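Local coordinates for ribosomal RNA small subunit methyltransferase E (Legionella pneumophila, PDB 5O95), which probably methylates N3 of a specific uridine in 16S ribosomal RNA, using S-adenosyl-L-methionine as the methyl donor, at residues A88-K91 with G92-E96. Residues are numbered along the deposited sequence; the frame is centred on the assembly and turned at random.
Sequences AISK and GERME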
loop_
_atom_site.group_PDB
_atom_site.type_symbol
_atom_site.label_atom_id
_atom_site.label_comp_id
_atom_site.label_asym_id
_atom_site.label_seq_id
_atom_site.Cartn_x
_atom_site.Cartn_y
_atom_site.Cartn_z
ATOM N N ALA B 88 -11.487 -8.401 -6.206
ATOM C CA ALA B 88 -12.888 -8.515 -5.823
ATOM C C ALA B 88 -13.421 -7.161 -5.374
ATOM O O ALA B 88 -12.723 -6.389 -4.710
ATOM C CB ALA B 88 -13.030 -9.538 -4.703
ATOM N N ILE B 89 -14.667 -6.866 -5.753
ATOM C CA ILE B 89 -15.270 -5.601 -5.360
ATOM C C ILE B 89 -15.500 -5.586 -3.852
ATOM O O ILE B 89 -15.598 -6.632 -3.203
ATOM C CB ILE B 89 -16.543 -5.285 -6.168
ATOM C CG1 ILE B 89 -17.601 -6.375 -5.973
ATOM C CG2 ILE B 89 -16.190 -5.125 -7.643
ATOM C CD1 ILE B 89 -18.960 -6.035 -6.622
ATOM N N SER B 90 -15.534 -4.387 -3.281
ATOM C CA SER B 90 -15.492 -4.252 -1.837
ATOM C C SER B 90 -16.283 -3.022 -1.428
ATOM O O SER B 90 -16.578 -2.146 -2.241
ATOM C CB SER B 90 -14.049 -4.166 -1.316
ATOM O OG SER B 90 -13.387 -3.078 -1.929
ATOM N N LYS B 91 -16.629 -2.976 -0.145
ATOM C CA LYS B 91 -17.339 -1.831 0.411
ATOM C C LYS B 91 -16.396 -0.627 0.538
ATOM O O LYS B 91 -15.167 -0.735 0.417
ATOM C CB LYS B 91 -17.944 -2.192 1.765
ATOM C CG LYS B 91 -16.895 -2.421 2.815
ATOM C CD LYS B 91 -17.505 -3.004 4.075
ATOM C CE LYS B 91 -16.451 -3.113 5.169
ATOM N NZ LYS B 91 -17.051 -3.527 6.472
ATOM N N GLY B 92 -16.986 0.536 0.789
ATOM C CA GLY B 92 -16.206 1.749 0.961
ATOM C C GLY B 92 -15.469 2.132 -0.315
ATOM O O GLY B 92 -15.931 1.886 -1.437
ATOM N N GLU B 93 -14.277 2.709 -0.141
ATOM C CA GLU B 93 -13.485 3.208 -1.260
ATOM C C GLU B 93 -12.171 2.441 -1.415
ATOM O O GLU B 93 -11.183 2.957 -1.946
ATOM C CB GLU B 93 -13.273 4.716 -1.158
ATOM C CG GLU B 93 -14.548 5.515 -1.399
ATOM C CD GLU B 93 -14.276 6.981 -1.680
ATOM O OE1 GLU B 93 -13.290 7.523 -1.136
ATOM O OE2 GLU B 93 -15.043 7.589 -2.454
ATOM N N ARG B 94 -12.166 1.176 -0.997
ATOM C CA ARG B 94 -10.960 0.362 -1.120
ATOM C C ARG B 94 -10.563 0.171 -2.578
ATOM O O ARG B 94 -9.368 0.174 -2.911
ATOM C CB ARG B 94 -11.190 -0.985 -0.423
ATOM C CG ARG B 94 -11.375 -0.869 1.077
ATOM C CD ARG B 94 -12.129 -2.063 1.636
ATOM N NE ARG B 94 -12.182 -2.049 3.101
ATOM C CZ ARG B 94 -13.033 -1.316 3.811
ATOM N NH1 ARG B 94 -13.007 -1.365 5.139
ATOM N NH2 ARG B 94 -13.909 -0.529 3.195
ATOM N N MET B 95 -11.547 0.051 -3.479
ATOM C CA MET B 95 -11.200 -0.174 -4.876
ATOM C C MET B 95 -10.501 1.036 -5.456
ATOM O O MET B 95 -9.579 0.895 -6.268
ATOM C CB MET B 95 -12.442 -0.482 -5.700
ATOM C CG MET B 95 -12.137 -0.920 -7.120
ATOM S SD MET B 95 -11.222 -2.480 -7.211
ATOM C CE MET B 95 -12.580 -3.600 -7.585
ATOM N N GLU B 96 -10.902 2.235 -5.029
ATOM C CA GLU B 96 -10.258 3.437 -5.562
ATOM C C GLU B 96 -8.781 3.451 -5.200
ATOM O O GLU B 96 -7.933 3.835 -6.011
ATOM C CB GLU B 96 -10.975 4.674 -5.023
ATOM C CG GLU B 96 -12.356 4.962 -5.676
ATOM C CD GLU B 96 -13.482 3.972 -5.359
ATOM O OE1 GLU B 96 -13.395 3.183 -4.392
ATOM O OE2 GLU B 96 -14.502 4.008 -6.085
HETATM O O HOH W 1 -14.358 -0.263 -2.822
#
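Ser-90 and Lys-91 meet Arg-94, and Ile-89 meets Met-95, where the loop after strand 82-88 swings into helix 94-104, a beta-to-alpha connection in the SPOUT-type methyltransferase domain. A type II' beta turn from Lys-91 to Arg-94 reverses the chain, with Gly-92 taking the positive phi (64°) and Glu-93 the N-cap position. One water sits inside the bend: it is hydrogen-bonded to Ser-90 O and Gly-92 O, accepts from Met-95 N at 2.9 Å, and is bonded to Ser-90 OG at 3.1 Å. It thus ties the loop to a backbone N-H of the first helical turn. Ser-90 OG also rests in van der Waals contact against Arg-94 CB at 3.4 Å. In the apolar contact, Met-95, bent at chi2 (64°), brings CE to 3.9 Å from Ile-89 CG2. Both of these side chains also pack on Pro-112 of the neighbouring strand 109-114. Ala-88 lies close to Gly-197 and Arg-94 to Thr-227, residues of two S-adenosyl-L-methionine sites. Lys-91 and Arg-94 run alongside each other in the same direction, with Lys-91 CE over one face of the guanidinium. Arg-94 NH2 donates to Lys-91 O at 3.1 Å, bent to 145° and approaching from above the carbonyl plane.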